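Local structure of myosin-17 (Arabidopsis thaliana, 7KFL) at residues I65-N71 and M169-N173; I186-R190 and R261-C265. The protein is a plant class XI myosin that probably moves cargo along actin, bound through its globular tail, the cargo-binding domain. All coordinates share one frame; numbering follows the deposited sequence.

Overall arrangement
Both contacts lie at the surface of a largely helical cargo-binding domain, with centres 32 Å apart and nearest atoms about 16 Å apart, so they do not touch. The centre of contact 1 is 14 Å from the centre of the chain, that of contact 2 27 Å. One element links them: helix 150-186 supplies 169-173 to contact 1, and the chain continues from it into contact 2. At contact 1 that helix meets the loop between helices 53-65 and 71-89 through amide hydrogen bonds and a methionine; at contact 2 the region following it meets a turn within the DIL domain through apolar and guanidinium-face packing, without hydrogen bonds between the segments.

Contact 1 (I65-N71 and M169-N173); sequences IEVPDNN and MIRDN
The side-chain nitrogen ND2 of Asn173 is gripped by the side-chain amide oxygens of Asn70 and Asn71. Its shorter bond goes to Asn70 OD1, at 3.1 Å from Asn173 ND2, and is bent; the acceptor lies close to the amide plane of Asn173, whereas the donor is tilted 26° from the carbonyl plane of Asn70. The weak bond, to Asn71 OD1, is longer at 3.4 Å from Asn173 ND2 but nearly straight, and the two amide planes stand almost perpendicular. Asn70 occupies the N-cap position of helix 71-89, yet its side chain makes no capping bond. The other end of its amide turns back on its own loop: Asn70 ND2 donates to Ile65 O at 2.8 Å, closing the loop that follows helix 53-65. With chi1 at 49°, Asn70 CG sits between the backbone N and the carbonyl carbon, which lets one amide reach both partners. An alanine here would probably leave Ile65 O without this donor and reduce the hold on Asn173 to the weak bond to Asn71 OD1.

Met169, one helical turn before Asn173, crosses Ile65, Glu66 and Asn70 at about a right angle. Its methyl CE rests 3.4 Å from Asn70 ND2 and 3.9 Å from Ile65 O, while SD meets Ile65 CD1 at 4.1 Å. Leu74 of helix 71-89 touches Ile65, Met169 and Asn173, and Asn71 ND2 is hydrogen-bonded to Tyr225 OH. The contact thus joins a helix-connecting loop to helix 150-186 by a short relay of amides flanked by methionine, in which bonds at both ends fix the rotation of the Asn70 amide.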
loop_
_atom_site.group_PDB
_atom_site.type_symbol
_atom_site.label_atom_id
_atom_site.label_comp_id
_atom_site.label_asym_id
_atom_site.label_seq_id
_atom_site.Cartn_x
_atom_site.Cartn_y
_atom_site.Cartn_z
ATOM N N ILE A 65 7.426 17.301 3.050
ATOM C CA ILE A 65 7.242 15.860 3.408
ATOM C C ILE A 65 8.440 15.353 4.222
ATOM O O ILE A 65 8.253 14.374 4.968
ATOM C CB ILE A 65 6.992 14.985 2.160
ATOM C CG1 ILE A 65 8.245 14.831 1.290
ATOM C CG2 ILE A 65 5.799 15.510 1.375
ATOM C CD1 ILE A 65 8.047 13.974 0.058
ATOM N N GLU A 66 9.614 15.981 4.095
ATOM C CA GLU A 66 10.888 15.480 4.682
ATOM C C GLU A 66 11.064 16.060 6.095
ATOM O O GLU A 66 12.147 16.601 6.389
ATOM C CB GLU A 66 12.053 15.802 3.738
ATOM C CG GLU A 66 13.121 14.720 3.696
ATOM C CD GLU A 66 12.636 13.349 3.243
ATOM O OE1 GLU A 66 12.748 12.393 4.041
ATOM O OE2 GLU A 66 12.152 13.235 2.094
ATOM N N VAL A 67 10.039 15.913 6.942
ATOM C CA VAL A 67 10.014 16.371 8.366
ATOM C C VAL A 67 9.541 15.205 9.234
ATOM O O VAL A 67 8.936 14.262 8.727
ATOM C CB VAL A 67 9.121 17.618 8.548
ATOM C CG1 VAL A 67 9.788 18.871 8.004
ATOM C CG2 VAL A 67 7.740 17.436 7.937
ATOM N N PRO A 68 9.797 15.221 10.564
ATOM C CA PRO A 68 9.372 14.129 11.442
ATOM C C PRO A 68 7.853 14.134 11.679
ATOM O O PRO A 68 7.291 15.204 11.838
ATOM C CB PRO A 68 10.126 14.416 12.747
ATOM C CG PRO A 68 10.254 15.924 12.755
ATOM C CD PRO A 68 10.492 16.289 11.304
ATOM N N ASP A 69 7.240 12.947 11.713
ATOM C CA ASP A 69 5.767 12.761 11.804
ATOM C C ASP A 69 5.130 13.511 10.629
ATOM O O ASP A 69 4.504 14.566 10.853
ATOM C CB ASP A 69 5.234 13.206 13.170
ATOM C CG ASP A 69 3.904 12.573 13.548
ATOM O OD1 ASP A 69 3.215 12.051 12.641
ATOM O OD2 ASP A 69 3.570 12.600 14.749
ATOM N N ASN A 70 5.305 12.966 9.423
ATOM C CA ASN A 70 4.977 13.617 8.125
ATOM C C ASN A 70 3.690 13.018 7.544
ATOM O O ASN A 70 3.458 13.202 6.338
ATOM C CB ASN A 70 6.139 13.484 7.132
ATOM C CG ASN A 70 6.681 12.072 7.018
ATOM O OD1 ASN A 70 6.197 11.155 7.679
ATOM N ND2 ASN A 70 7.687 11.884 6.179
ATOM N N ASN A 71 2.872 12.350 8.363
ATOM C CA ASN A 71 1.697 11.571 7.889
ATOM C C ASN A 71 0.647 12.518 7.296
ATOM O O ASN A 71 0.127 12.208 6.205
ATOM C CB ASN A 71 1.110 10.689 8.995
ATOM C CG ASN A 71 1.714 9.301 9.011
ATOM O OD1 ASN A 71 1.976 8.723 7.960
ATOM N ND2 ASN A 71 1.929 8.754 10.196
ATOM N N MET A 169 6.125 6.337 1.135
ATOM C CA MET A 169 6.420 6.780 2.528
ATOM C C MET A 169 5.201 6.545 3.429
ATOM O O MET A 169 5.402 6.085 4.569
ATOM C CB MET A 169 6.820 8.258 2.567
ATOM C CG MET A 169 8.273 8.483 2.193
ATOM S SD MET A 169 8.586 10.151 1.574
ATOM C CE MET A 169 8.808 11.040 3.113
ATOM N N ILE A 170 3.993 6.852 2.945
ATOM C CA ILE A 170 2.713 6.568 3.661
ATOM C C ILE A 170 2.653 5.061 3.945
ATOM O O ILE A 170 2.504 4.685 5.127
ATOM C CB ILE A 170 1.488 7.064 2.858
ATOM C CG1 ILE A 170 1.412 8.593 2.836
ATOM C CG2 ILE A 170 0.199 6.453 3.391
ATOM C CD1 ILE A 170 0.407 9.156 1.848
ATOM N N ARG A 171 2.782 4.243 2.898
ATOM C CA ARG A 171 2.730 2.757 2.970
ATOM C C ARG A 171 3.793 2.246 3.951
ATOM O O ARG A 171 3.442 1.436 4.825
ATOM C CB ARG A 171 2.935 2.150 1.578
ATOM C CG ARG A 171 3.062 0.633 1.561
ATOM C CD ARG A 171 3.654 0.143 0.255
ATOM N NE ARG A 171 5.044 0.556 0.105
ATOM C CZ ARG A 171 5.748 0.481 -1.019
ATOM N NH1 ARG A 171 5.202 0.001 -2.125
ATOM N NH2 ARG A 171 7.003 0.891 -1.031
ATOM N N ASP A 172 5.042 2.691 3.803
ATOM C CA ASP A 172 6.195 2.213 4.615
ATOM C C ASP A 172 6.019 2.685 6.069
ATOM O O ASP A 172 6.324 1.889 6.975
ATOM C CB ASP A 172 7.528 2.614 3.968
ATOM C CG ASP A 172 7.859 1.855 2.684
ATOM O OD1 ASP A 172 7.118 0.902 2.341
ATOM O OD2 ASP A 172 8.856 2.221 2.024
ATOM N N ASN A 173 5.512 3.905 6.293
ATOM C CA ASN A 173 5.202 4.444 7.649
ATOM C C ASN A 173 4.185 3.536 8.356
ATOM O O ASN A 173 4.368 3.273 9.564
ATOM C CB ASN A 173 4.660 5.877 7.607
ATOM C CG ASN A 173 5.732 6.933 7.437
ATOM O OD1 ASN A 173 6.919 6.624 7.357
ATOM N ND2 ASN A 173 5.320 8.189 7.371
#

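Contact 2 (I186-R190 and R261-C265); sequences IQAPR and RRECC
The guanidinium of Arg261 carries Ile186 on one face: the methyl CG2 stands 3.4 Å above the plane, displaced toward the rim, with Arg261 NE as close as 3.6 Å to Ile186 CG2. Gln187 CG and Arg190 CD approach the same group obliquely and from farther off. The methyl thus packs on the flat face of the guanidinium within a largely helical globular tail, where the turn between helices 236-260 and 267-287, inside the DIL domain, packs against the junction of helices 150-186 and 188-191. The Arg261 chain, extended from CG to NE, crosses Ile186 at about a right angle and brings both its CD methylene and its flat end to the one methyl.

At the level of the backbones, Pro189 and Glu263 come nearest, their CA atoms 5.9 Å apart. The proline ring leans on the turn: Pro189 CB is 3.5 Å from Glu263 O and also touches Glu263 CG. Glu263 folds at chi2 (-90°), which brings OE2 against the methylenes of Arg190, the two chains crossing at a slant, and Glu263 OE2 lies 3.5 Å from Arg190 CD. The nearest charged-group atoms, Arg190 NE and Glu263 OE2, are 4.7 Å apart, too far for a salt bridge; any attraction is probably modest, with the like-charged Arg261 guanidinium also nearby. The Arg190 guanidinium and Glu263 carboxylate planes are turned 52° from each other.

Around the contact, Asn269 of helix 267-287 touches Pro189, and Leu258 and Ser257 of helix 236-260 lie against Cys264 and Ile186, respectively. Cys264 is buried, and its SG touches both Ile186 and Pro189, 4.1 Å from Pro189 CG and 3.5 Å from the carbonyl oxygen Ile186 O.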
loop_
_atom_site.group_PDB
_atom_site.type_symbol
_atom_site.label_atom_id
_atom_site.label_comp_id
_atom_site.label_asym_id
_atom_site.label_seq_id
_atom_site.Cartn_x
_atom_site.Cartn_y
_atom_site.Cartn_z
ATOM N N ILE A 186 3.182 -12.823 16.677
ATOM C CA ILE A 186 4.044 -13.996 16.330
ATOM C C ILE A 186 4.724 -14.529 17.602
ATOM O O ILE A 186 5.098 -15.719 17.609
ATOM C CB ILE A 186 5.050 -13.613 15.222
ATOM C CG1 ILE A 186 4.326 -13.251 13.922
ATOM C CG2 ILE A 186 6.077 -14.712 14.992
ATOM C CD1 ILE A 186 5.183 -12.514 12.914
ATOM N N GLN A 187 4.861 -13.696 18.642
ATOM C CA GLN A 187 5.479 -14.066 19.947
ATOM C C GLN A 187 4.431 -14.669 20.894
ATOM O O GLN A 187 4.822 -15.062 22.010
ATOM C CB GLN A 187 6.126 -12.846 20.607
ATOM C CG GLN A 187 7.480 -12.472 20.022
ATOM C CD GLN A 187 7.990 -11.168 20.588
ATOM O OE1 GLN A 187 8.004 -10.962 21.801
ATOM N NE2 GLN A 187 8.415 -10.269 19.713
ATOM N N ALA A 188 3.163 -14.745 20.470
ATOM C CA ALA A 188 2.015 -15.219 21.281
ATOM C C ALA A 188 2.276 -16.624 21.824
ATOM O O ALA A 188 1.989 -16.882 22.991
ATOM C CB ALA A 188 0.740 -15.158 20.473
ATOM N N PRO A 189 2.806 -17.578 21.020
ATOM C CA PRO A 189 3.180 -18.896 21.534
ATOM C C PRO A 189 4.203 -18.811 22.677
ATOM O O PRO A 189 4.016 -19.482 23.672
ATOM C CB PRO A 189 3.783 -19.599 20.308
ATOM C CG PRO A 189 3.107 -18.917 19.145
ATOM C CD PRO A 189 3.052 -17.466 19.574
ATOM N N ARG A 190 5.237 -17.980 22.512
ATOM C CA ARG A 190 6.341 -17.803 23.496
ATOM C C ARG A 190 5.836 -17.006 24.706
ATOM O O ARG A 190 6.321 -17.273 25.823
ATOM C CB ARG A 190 7.546 -17.128 22.832
ATOM C CG ARG A 190 8.340 -18.049 21.914
ATOM C CD ARG A 190 9.371 -17.306 21.084
ATOM N NE ARG A 190 10.346 -16.601 21.908
ATOM C CZ ARG A 190 11.393 -17.162 22.510
ATOM N NH1 ARG A 190 11.626 -18.459 22.395
ATOM N NH2 ARG A 190 12.210 -16.415 23.234
ATOM N N ARG A 261 9.105 -20.757 12.496
ATOM C CA ARG A 261 8.939 -20.889 13.971
ATOM C C ARG A 261 8.135 -22.156 14.280
ATOM O O ARG A 261 6.952 -22.216 13.887
ATOM C CB ARG A 261 8.250 -19.657 14.560
ATOM C CG ARG A 261 8.935 -18.342 14.222
ATOM C CD ARG A 261 8.631 -17.286 15.264
ATOM N NE ARG A 261 9.386 -16.064 15.043
ATOM C CZ ARG A 261 9.586 -15.116 15.953
ATOM N NH1 ARG A 261 9.087 -15.233 17.174
ATOM N NH2 ARG A 261 10.292 -14.045 15.636
ATOM N N ARG A 262 8.767 -23.121 14.953
ATOM C CA ARG A 262 8.152 -24.410 15.367
ATOM C C ARG A 262 6.905 -24.110 16.206
ATOM O O ARG A 262 5.833 -24.656 15.880
ATOM C CB ARG A 262 9.179 -25.257 16.127
ATOM C CG ARG A 262 8.726 -26.676 16.442
ATOM C CD ARG A 262 8.159 -26.813 17.843
ATOM N NE ARG A 262 7.878 -28.199 18.200
ATOM C CZ ARG A 262 7.413 -28.601 19.381
ATOM N NH1 ARG A 262 7.171 -27.721 20.340
ATOM N NH2 ARG A 262 7.192 -29.887 19.598
ATOM N N GLU A 263 7.044 -23.230 17.207
ATOM C CA GLU A 263 5.993 -22.882 18.204
ATOM C C GLU A 263 4.754 -22.274 17.527
ATOM O O GLU A 263 3.664 -22.388 18.123
ATOM C CB GLU A 263 6.537 -21.931 19.274
ATOM C CG GLU A 263 6.942 -20.557 18.761
ATOM C CD GLU A 263 8.386 -20.431 18.307
ATOM O OE1 GLU A 263 8.992 -21.468 17.965
ATOM O OE2 GLU A 263 8.901 -19.292 18.294
ATOM N N CYS A 264 4.903 -21.635 16.358
ATOM C CA CYS A 264 3.784 -21.023 15.587
ATOM C C CYS A 264 3.065 -22.087 14.747
ATOM O O CYS A 264 1.936 -21.818 14.303
ATOM C CB CYS A 264 4.270 -19.911 14.667
ATOM S SG CYS A 264 5.033 -18.527 15.551
ATOM N N CYS A 265 3.698 -23.244 14.538
ATOM C CA CYS A 265 3.168 -24.364 13.718
ATOM C C CYS A 265 2.440 -25.356 14.634
ATOM O O CYS A 265 2.844 -26.528 14.690
ATOM C CB CYS A 265 4.292 -25.023 12.928
ATOM S SG CYS A 265 3.746 -25.678 11.330
#